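Short chain dehydrogenase/reductase (Acinetobacter baumannii, PDB 4IUY) probably catalyses an NAD(P)(H)-dependent oxidation or reduction, as an oxidoreductase of the Rossmann-fold short-chain dehydrogenase/reductase family whose substrate is not established. Local coordinates at residues Ser90-Lys93 against Asp94-Ser97; Glu127-Asp130 against Lys131-Thr135; Asn136-Ala139 against Pro140-Cys143; Gln145-Val148 against Gln149-Lys153. All blocks are in the same frame, centred on the assembly; numbering follows the deposited sequence.

Contact 1: Ser90-Lys93 against Asp94-Ser97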
loop_
_atom_site.group_PDB
_atom_site.type_symbol
_atom_site.label_atom_id
_atom_site.label_comp_id
_atom_site.label_asym_id
_atom_site.label_seq_id
_atom_site.Cartn_x
_atom_site.Cartn_y
_atom_site.Cartn_z
ATOM N N SER D 90 -24.810 24.575 1.887
ATOM C CA SER D 90 -25.402 25.795 1.346
ATOM C C SER D 90 -24.564 27.033 1.683
ATOM O O SER D 90 -24.471 27.962 0.878
ATOM C CB SER D 90 -26.860 25.961 1.795
ATOM O OG SER D 90 -26.943 26.111 3.197
ATOM N N ALA D 91 -23.930 27.028 2.855
ATOM C CA ALA D 91 -23.042 28.123 3.234
ATOM C C ALA D 91 -21.822 28.174 2.302
ATOM O O ALA D 91 -21.385 29.241 1.874
ATOM C CB ALA D 91 -22.624 27.995 4.677
ATOM N N VAL D 92 -21.276 27.014 1.980
ATOM C CA VAL D 92 -20.160 26.948 1.052
ATOM C C VAL D 92 -20.580 27.432 -0.340
ATOM O O VAL D 92 -19.885 28.214 -0.983
ATOM C CB VAL D 92 -19.611 25.512 0.979
ATOM C CG1 VAL D 92 -18.523 25.402 -0.083
ATOM C CG2 VAL D 92 -19.085 25.093 2.353
ATOM N N LYS D 93 -21.732 26.954 -0.786
ATOM C CA LYS D 93 -22.310 27.320 -2.069
ATOM C C LYS D 93 -22.550 28.829 -2.157
ATOM O O LYS D 93 -22.232 29.452 -3.172
ATOM C CB LYS D 93 -23.614 26.551 -2.273
ATOM C CG LYS D 93 -24.130 26.557 -3.694
ATOM C CD LYS D 93 -25.185 25.464 -3.867
ATOM C CE LYS D 93 -26.044 25.740 -5.072
ATOM N NZ LYS D 93 -25.187 25.891 -6.286
ATOM N N ASP D 94 -23.090 29.405 -1.083
ATOM C CA ASP D 94 -23.322 30.844 -0.999
ATOM C C ASP D 94 -22.016 31.636 -1.055
ATOM O O ASP D 94 -21.937 32.665 -1.730
ATOM C CB ASP D 94 -24.100 31.207 0.271
ATOM C CG ASP D 94 -25.522 30.671 0.260
ATOM O OD1 ASP D 94 -26.083 30.501 -0.845
ATOM O OD2 ASP D 94 -26.075 30.406 1.355
HETATM N N MSE D 95 -20.988 31.153 -0.358
HETATM C CA MSE D 95 -19.684 31.794 -0.454
HETATM C C MSE D 95 -19.178 31.820 -1.891
HETATM O O MSE D 95 -18.744 32.867 -2.384
HETATM C CB MSE D 95 -18.651 31.100 0.430
HETATM C CG MSE D 95 -17.223 31.366 -0.020
HETATM SE SE MSE D 95 -15.930 30.548 1.164
HETATM C CE MSE D 95 -16.274 28.669 0.738
ATOM N N LEU D 96 -19.227 30.671 -2.566
ATOM C CA LEU D 96 -18.756 30.621 -3.945
ATOM C C LEU D 96 -19.552 31.560 -4.859
ATOM O O LEU D 96 -18.951 32.274 -5.673
ATOM C CB LEU D 96 -18.711 29.185 -4.467
ATOM C CG LEU D 96 -17.655 28.360 -3.711
ATOM C CD1 LEU D 96 -17.730 26.855 -4.024
ATOM C CD2 LEU D 96 -16.234 28.902 -3.963
ATOM N N SER D 97 -20.879 31.605 -4.697
ATOM C CA SER D 97 -21.689 32.552 -5.464
ATOM C C SER D 97 -21.211 33.989 -5.233
ATOM O O SER D 97 -21.044 34.765 -6.177
ATOM C CB SER D 97 -23.172 32.494 -5.053
ATOM O OG SER D 97 -23.813 31.300 -5.448
#
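V92 meets M95 and L96 with a single methyl. Its CG1 lies 4.1 Å from the selenomethionine methyl CE of M95, the two side chains running side by side in the same direction, and 4.3 Å from CD1 of L96. This methyl is set anti to the V92 backbone N (chi1 175°), which tips it along the helix toward the following turn. M95 completes the fit by bending at its last torsion (69°), so that CE folds back to V92. On the exposed side K93 O is gripped twice by S97: the backbone N bonds at 3.0 Å, and OG adds a weak bond at 3.3 Å. Regular backbone bonds also run from D94 N to S90 O, from M95 N to A91 O and from L96 N to V92 O. Further out, D88 OD1 takes hydrogen bonds from both S90 OG and A91 N and so steadies the first turn. L96 rests on E146, V147 and H150 of helix 126-153, while A91 and M95 pack on L84. Buried V92, M95 and L96 on one side, with S90, K93, D94 and S97 on the other, make this an amphipathic helix of the kind that flanks the parallel sheet of a Rossmann fold.

Contact 2: Glu127-Asp130 against Lys131-Thr135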
loop_
_atom_site.group_PDB
_atom_site.type_symbol
_atom_site.label_atom_id
_atom_site.label_comp_id
_atom_site.label_asym_id
_atom_site.label_seq_id
_atom_site.Cartn_x
_atom_site.Cartn_y
_atom_site.Cartn_z
ATOM N N GLU D 127 -21.930 10.664 18.594
ATOM C CA GLU D 127 -21.734 12.107 18.458
ATOM C C GLU D 127 -20.275 12.416 18.112
ATOM O O GLU D 127 -20.000 13.233 17.215
ATOM C CB GLU D 127 -22.184 12.856 19.718
ATOM C CG GLU D 127 -23.694 12.740 20.017
ATOM C CD GLU D 127 -24.112 11.330 20.497
ATOM O OE1 GLU D 127 -23.488 10.801 21.450
ATOM O OE2 GLU D 127 -25.042 10.735 19.897
ATOM N N ASP D 128 -19.353 11.742 18.803
ATOM C CA ASP D 128 -17.929 11.844 18.498
ATOM C C ASP D 128 -17.680 11.420 17.063
ATOM O O ASP D 128 -16.966 12.099 16.322
ATOM C CB ASP D 128 -17.098 10.945 19.395
ATOM C CG ASP D 128 -17.182 11.301 20.849
ATOM O OD1 ASP D 128 -17.266 12.510 21.169
ATOM O OD2 ASP D 128 -17.135 10.351 21.676
ATOM N N TRP D 129 -18.257 10.281 16.673
ATOM C CA TRP D 129 -18.058 9.773 15.321
ATOM C C TRP D 129 -18.517 10.763 14.263
ATOM O O TRP D 129 -17.760 11.074 13.341
ATOM C CB TRP D 129 -18.769 8.440 15.139
ATOM C CG TRP D 129 -18.693 7.895 13.740
ATOM C CD1 TRP D 129 -19.531 8.180 12.698
ATOM C CD2 TRP D 129 -17.716 6.984 13.232
ATOM N NE1 TRP D 129 -19.145 7.485 11.574
ATOM C CE2 TRP D 129 -18.030 6.748 11.874
ATOM C CE3 TRP D 129 -16.614 6.332 13.796
ATOM C CZ2 TRP D 129 -17.283 5.899 11.079
ATOM C CZ3 TRP D 129 -15.874 5.483 13.002
ATOM C CH2 TRP D 129 -16.206 5.282 11.655
ATOM N N ASP D 130 -19.763 11.224 14.375
ATOM C CA ASP D 130 -20.309 12.193 13.419
ATOM C C ASP D 130 -19.450 13.446 13.338
ATOM O O ASP D 130 -19.147 13.906 12.251
ATOM C CB ASP D 130 -21.760 12.560 13.726
ATOM C CG ASP D 130 -22.723 11.383 13.522
ATOM O OD1 ASP D 130 -22.355 10.376 12.855
ATOM O OD2 ASP D 130 -23.867 11.468 14.024
ATOM N N LYS D 131 -19.031 13.986 14.479
ATOM C CA LYS D 131 -18.193 15.181 14.453
ATOM C C LYS D 131 -16.893 14.974 13.684
ATOM O O LYS D 131 -16.558 15.746 12.799
ATOM C CB LYS D 131 -17.867 15.655 15.869
ATOM C CG LYS D 131 -17.004 16.906 15.884
ATOM C CD LYS D 131 -16.913 17.529 17.254
ATOM C CE LYS D 131 -16.269 16.567 18.245
ATOM N NZ LYS D 131 -14.786 16.389 18.042
ATOM N N ILE D 132 -16.166 13.917 14.027
ATOM C CA ILE D 132 -14.844 13.652 13.468
ATOM C C ILE D 132 -14.901 13.246 11.989
ATOM O O ILE D 132 -14.145 13.756 11.169
ATOM C CB ILE D 132 -14.119 12.600 14.307
ATOM C CG1 ILE D 132 -13.789 13.195 15.664
ATOM C CG2 ILE D 132 -12.853 12.074 13.596
ATOM C CD1 ILE D 132 -13.450 12.166 16.693
ATOM N N VAL D 133 -15.804 12.333 11.657
ATOM C CA VAL D 133 -15.897 11.836 10.296
ATOM C C VAL D 133 -16.529 12.852 9.332
ATOM O O VAL D 133 -16.027 13.024 8.203
ATOM C CB VAL D 133 -16.608 10.457 10.247
ATOM C CG1 VAL D 133 -16.700 9.972 8.822
ATOM C CG2 VAL D 133 -15.828 9.427 11.089
ATOM N N ASP D 134 -17.578 13.562 9.778
ATOM C CA ASP D 134 -18.201 14.591 8.928
ATOM C C ASP D 134 -17.268 15.739 8.631
ATOM O O ASP D 134 -17.207 16.205 7.496
ATOM C CB ASP D 134 -19.499 15.138 9.526
ATOM C CG ASP D 134 -20.591 14.105 9.549
ATOM O OD1 ASP D 134 -20.364 13.004 9.000
ATOM O OD2 ASP D 134 -21.663 14.392 10.108
ATOM N N THR D 135 -16.542 16.183 9.652
ATOM C CA THR D 135 -15.552 17.234 9.502
ATOM C C THR D 135 -14.334 16.785 8.675
ATOM O O THR D 135 -13.864 17.525 7.813
ATOM C CB THR D 135 -15.050 17.728 10.868
ATOM O OG1 THR D 135 -16.111 18.405 11.554
ATOM C CG2 THR D 135 -13.858 18.688 10.695
HETATM O O HOH W 1 -15.001 13.936 19.885
HETATM O O HOH W 2 -21.701 10.795 10.284
#
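E127-D130 and K131-T135 are consecutive turns of one regular alpha helix, near the start of helix 126-153, the long interface helix of the short-chain dehydrogenase fold. K131 N bonds to E127 O, I132 N to D128 O, V133 N to W129 O and D134 N to D130 O. K131 O then receives two bonds from T135, from its N at 3.2 Å and from OG1 at 3.0 Å, which ties the threonine hydroxyl down against the backbone.

Among the side chains, V133 and W129 make a CH-pi contact. V133 CG2 stands over the face of the indole, 3.7 Å from the centroid of the six-membered ring and 19° off its normal. The indole comes within reach because W129 has CG anti to its N (chi1 176°), leaning the ring toward the next turn. W141 of the second subunit stacks on W129, so the ring serves the interface as well.

Two waters span the turn. One joins D128 OD1 to K131 NZ, whose atoms are 5.6 Å apart and do not meet directly; D128 OD2 is held by a salt bridge to K119. D130 OD1 lies in the plane of the indole at its edge and pairs with K138 of the second subunit, which probably helps D130 to tolerate D134 nearby. The other water donates to both aspartates, at 2.7 Å to D130 OD1 and 2.9 Å to D134 OD1.

Contact 3: Asn136-Ala139 against Pro140-Cys143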
loop_
_atom_site.group_PDB
_atom_site.type_symbol
_atom_site.label_atom_id
_atom_site.label_comp_id
_atom_site.label_asym_id
_atom_site.label_seq_id
_atom_site.Cartn_x
_atom_site.Cartn_y
_atom_site.Cartn_z
ATOM N N ASN D 136 -13.835 15.575 8.926
ATOM C CA ASN D 136 -12.593 15.139 8.281
ATOM C C ASN D 136 -12.757 14.579 6.889
ATOM O O ASN D 136 -11.814 14.628 6.090
ATOM C CB ASN D 136 -11.838 14.118 9.145
ATOM C CG ASN D 136 -11.294 14.713 10.436
ATOM O OD1 ASN D 136 -11.064 15.902 10.525
ATOM N ND2 ASN D 136 -11.090 13.879 11.439
ATOM N N LEU D 137 -13.952 14.076 6.584
ATOM C CA LEU D 137 -14.170 13.355 5.325
ATOM C C LEU D 137 -15.375 13.903 4.541
ATOM O O LEU D 137 -15.267 14.237 3.361
ATOM C CB LEU D 137 -14.338 11.861 5.577
ATOM C CG LEU D 137 -14.715 10.972 4.389
ATOM C CD1 LEU D 137 -13.676 11.038 3.242
ATOM C CD2 LEU D 137 -14.910 9.540 4.846
ATOM N N LYS D 138 -16.523 14.013 5.194
ATOM C CA LYS D 138 -17.699 14.492 4.465
ATOM C C LYS D 138 -17.578 15.943 4.003
ATOM O O LYS D 138 -17.939 16.259 2.876
ATOM C CB LYS D 138 -18.967 14.314 5.268
ATOM C CG LYS D 138 -20.223 14.626 4.479
ATOM C CD LYS D 138 -21.436 14.351 5.331
ATOM C CE LYS D 138 -22.715 14.820 4.636
ATOM N NZ LYS D 138 -23.895 14.729 5.563
ATOM N N ALA D 139 -17.103 16.826 4.873
ATOM C CA ALA D 139 -16.971 18.233 4.498
ATOM C C ALA D 139 -16.018 18.504 3.330
ATOM O O ALA D 139 -16.391 19.221 2.399
ATOM C CB ALA D 139 -16.643 19.103 5.703
ATOM N N PRO D 140 -14.788 17.941 3.371
ATOM C CA PRO D 140 -13.884 18.145 2.234
ATOM C C PRO D 140 -14.506 17.663 0.929
ATOM O O PRO D 140 -14.274 18.285 -0.116
ATOM C CB PRO D 140 -12.664 17.286 2.598
ATOM C CG PRO D 140 -12.725 17.146 4.063
ATOM C CD PRO D 140 -14.142 17.163 4.452
ATOM N N TRP D 141 -15.267 16.572 0.992
ATOM C CA TRP D 141 -15.989 16.071 -0.171
ATOM C C TRP D 141 -17.043 17.083 -0.662
ATOM O O TRP D 141 -17.101 17.400 -1.850
ATOM C CB TRP D 141 -16.614 14.700 0.124
ATOM C CG TRP D 141 -17.661 14.261 -0.880
ATOM C CD1 TRP D 141 -17.444 13.758 -2.130
ATOM C CD2 TRP D 141 -19.084 14.281 -0.696
ATOM N NE1 TRP D 141 -18.647 13.472 -2.739
ATOM C CE2 TRP D 141 -19.666 13.777 -1.877
ATOM C CE3 TRP D 141 -19.919 14.666 0.356
ATOM C CZ2 TRP D 141 -21.058 13.661 -2.046
ATOM C CZ3 TRP D 141 -21.298 14.558 0.192
ATOM C CH2 TRP D 141 -21.855 14.056 -1.005
ATOM N N GLN D 142 -17.864 17.588 0.253
ATOM C CA GLN D 142 -18.845 18.636 -0.074
ATOM C C GLN D 142 -18.180 19.856 -0.712
ATOM O O GLN D 142 -18.619 20.340 -1.777
ATOM C CB GLN D 142 -19.605 19.085 1.180
ATOM C CG GLN D 142 -20.505 18.028 1.823
ATOM C CD GLN D 142 -20.992 18.432 3.227
ATOM O OE1 GLN D 142 -20.184 18.711 4.126
ATOM N NE2 GLN D 142 -22.307 18.431 3.422
ATOM N N CYS D 143 -17.119 20.343 -0.070
ATOM C CA CYS D 143 -16.417 21.526 -0.572
ATOM C C CYS D 143 -15.851 21.276 -1.955
ATOM O O CYS D 143 -15.929 22.140 -2.826
ATOM C CB CYS D 143 -15.292 21.963 0.369
ATOM S SG CYS D 143 -15.896 22.568 1.922
#
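The W141 indole meets K138 at its edge: K138 O lies in the plane of the ring, 3.6 Å from W141 CE3, and the aliphatic K138 CG is 4.1 Å from the same carbon. W141 has CG anti to its N (chi1 165°), which lays the ring's CE3 edge back along the K138 turn; beyond it the indole meets the second subunit. There W129 stacks on it and F121 meets it with the ring planes at about 90°. The other flat group, the Q142 amide, crosses the K138 side chain at a slant, with NE2 3.8 Å from K138 CE. Q142 OE1 lies 3.3 Å from A139 CA, and NE2 bonds to D126 OD1 of the second subunit. K138, extended throughout, sends NZ to a salt bridge with D130 of that subunit.

The backbone is irregular here. P140 has no N-H to offer the preceding turn, and its ring fills the place of the missing bond, with CG 3.4 Å from N136 O and CD 3.3 Å from L137 O. W141 N reaches L137 O only in a weak bond, also of 3.3 Å. Regular bonding resumes with Q142 N to K138 O and C143 N to A139 O at 2.8 Å.

Just before the kink, a wider pi-type turn spans 136-138, and N136 ND2 donates to V115 O and S181 OG. This broken helix matches the arrangement in classical short-chain dehydrogenases, where an asparagine interrupts the helix beside the active site; N136 probably corresponds to it.

Contact 4: Gln145-Val148 against Gln149-Lys153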
loop_
_atom_site.group_PDB
_atom_site.type_symbol
_atom_site.label_atom_id
_atom_site.label_comp_id
_atom_site.label_asym_id
_atom_site.label_seq_id
_atom_site.Cartn_x
_atom_site.Cartn_y
_atom_site.Cartn_z
ATOM N N GLN D 145 -16.928 19.123 -4.186
ATOM C CA GLN D 145 -18.042 19.128 -5.123
ATOM C C GLN D 145 -18.422 20.557 -5.496
ATOM O O GLN D 145 -18.528 20.884 -6.678
ATOM C CB GLN D 145 -19.271 18.411 -4.555
ATOM C CG GLN D 145 -19.263 16.902 -4.676
ATOM C CD GLN D 145 -20.604 16.338 -4.272
ATOM O OE1 GLN D 145 -21.272 16.876 -3.385
ATOM N NE2 GLN D 145 -21.029 15.281 -4.941
ATOM N N GLU D 146 -18.608 21.410 -4.488
ATOM C CA GLU D 146 -19.061 22.768 -4.765
ATOM C C GLU D 146 -18.009 23.577 -5.513
ATOM O O GLU D 146 -18.337 24.245 -6.474
ATOM C CB GLU D 146 -19.517 23.491 -3.486
ATOM C CG GLU D 146 -20.698 22.839 -2.781
ATOM C CD GLU D 146 -21.955 22.759 -3.654
ATOM O OE1 GLU D 146 -22.188 23.660 -4.502
ATOM O OE2 GLU D 146 -22.718 21.782 -3.488
ATOM N N VAL D 147 -16.750 23.485 -5.099
ATOM C CA VAL D 147 -15.668 24.208 -5.768
ATOM C C VAL D 147 -15.479 23.758 -7.208
ATOM O O VAL D 147 -15.190 24.557 -8.094
ATOM C CB VAL D 147 -14.334 24.115 -4.982
ATOM C CG1 VAL D 147 -13.154 24.612 -5.817
ATOM C CG2 VAL D 147 -14.441 24.915 -3.697
ATOM N N VAL D 148 -15.639 22.469 -7.442
ATOM C CA VAL D 148 -15.588 21.951 -8.800
ATOM C C VAL D 148 -16.691 22.509 -9.710
ATOM O O VAL D 148 -16.439 22.897 -10.864
ATOM C CB VAL D 148 -15.612 20.421 -8.785
ATOM C CG1 VAL D 148 -16.062 19.842 -10.149
ATOM C CG2 VAL D 148 -14.279 19.916 -8.324
ATOM N N GLN D 149 -17.910 22.566 -9.190
ATOM C CA GLN D 149 -19.008 23.140 -9.961
ATOM C C GLN D 149 -18.682 24.582 -10.353
ATOM O O GLN D 149 -18.955 25.000 -11.477
ATOM C CB GLN D 149 -20.316 23.092 -9.163
ATOM C CG GLN D 149 -20.789 21.691 -8.800
ATOM C CD GLN D 149 -21.599 21.028 -9.912
ATOM O OE1 GLN D 149 -21.628 21.505 -11.046
ATOM N NE2 GLN D 149 -22.278 19.935 -9.580
ATOM N N HIS D 150 -18.111 25.326 -9.405
ATOM C CA HIS D 150 -17.700 26.729 -9.582
ATOM C C HIS D 150 -16.598 26.850 -10.637
ATOM O O HIS D 150 -16.686 27.648 -11.558
ATOM C CB HIS D 150 -17.289 27.248 -8.209
ATOM C CG HIS D 150 -16.522 28.529 -8.203
ATOM N ND1 HIS D 150 -17.121 29.754 -8.011
ATOM C CD2 HIS D 150 -15.194 28.769 -8.299
ATOM C CE1 HIS D 150 -16.196 30.697 -8.017
ATOM N NE2 HIS D 150 -15.017 30.127 -8.199
HETATM N N MSE D 151 -15.577 26.014 -10.528
HETATM C CA MSE D 151 -14.505 25.984 -11.525
HETATM C C MSE D 151 -15.031 25.700 -12.935
HETATM O O MSE D 151 -14.774 26.464 -13.866
HETATM C CB MSE D 151 -13.444 24.954 -11.127
HETATM C CG MSE D 151 -12.612 25.367 -9.941
HETATM SE SE MSE D 151 -11.331 23.970 -9.433
HETATM C CE MSE D 151 -10.348 24.888 -8.026
ATOM N N ILE D 152 -15.769 24.602 -13.079
ATOM C CA ILE D 152 -16.423 24.250 -14.351
ATOM C C ILE D 152 -17.232 25.387 -14.972
ATOM O O ILE D 152 -17.164 25.654 -16.176
ATOM C CB ILE D 152 -17.342 23.048 -14.151
ATOM C CG1 ILE D 152 -16.495 21.794 -13.920
ATOM C CG2 ILE D 152 -18.271 22.884 -15.340
ATOM C CD1 ILE D 152 -17.297 20.563 -13.549
ATOM N N LYS D 153 -17.996 26.059 -14.126
ATOM C CA LYS D 153 -18.795 27.186 -14.542
ATOM C C LYS D 153 -17.920 28.262 -15.176
ATOM O O LYS D 153 -18.286 28.851 -16.180
ATOM C CB LYS D 153 -19.548 27.708 -13.317
ATOM C CG LYS D 153 -20.865 28.386 -13.596
ATOM C CD LYS D 153 -21.687 28.450 -12.307
ATOM C CE LYS D 153 -21.748 27.052 -11.661
ATOM N NZ LYS D 153 -22.383 27.010 -10.314
#
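V147 CG1 is overlapped by the end of M151, whose selenomethionine methyl CE comes to 3.6 Å and whose SE lies 4.1 Å away, the extended chain passing over the valine at an angle. This is i to i+4 packing on the last turns of helix 126-153, which carries one face against helix 89-101 and another against the second subunit in this Rossmann-type fold. V148 and I152 repeat the pattern one residue on, V148 CG1 standing 3.7 Å from I152 CD1; both residues, with Q149, also pack on L122 of the second subunit.

Ordinary alpha-helical bonds join the two turns, Q149 N to Q145 O, H150 N to E146 O, M151 N to V147 O and I152 N to V148 O.

The polar ends of Q145, E146 and H150 find partners beyond the helix. Q145 NE2 donates to Y124 O and F121 O of the second subunit, while its OE1 and E146 OE2 both engage R89 NH1. H150 is fixed at both nitrogens, ND1 to E100 OE2 and NE2 to I106 N; since a backbone amide gives its hydrogen to NE2, a neutral ring protonated at ND1 is consistent.

I152 holds CG1 anti to its carbonyl carbon (chi1 -71°), which turns the chain back toward the preceding residues, and CG1 settles 3.2 Å from V148 O, the atom that also accepts I152 N at 2.9 Å.

Overall arrangement
Contacts 2, 3 and 4 follow one another along helix 126-153 and all reach the second subunit; contact 1 sits on the neighbouring helix 89-101. Contacts 3 and 4 are buried, whereas contacts 1 and 2 are partly buried, contact 1 having the larger share of exposed residues. Contact 2 adds water bridges and charges to its CH-pi contact, contact 3 is marked by the proline kink and aromatic partners across the interface, and contact 4 combines apolar side-chain overlap with polar bonds to its surroundings. Contact 1 packs on contact 4 also through K93 against E146, and on contact 3 through V92 against C143. Probable hydrogen bonds from A139 N to D134 O and from K138 N to V133 O join contacts 2 and 3.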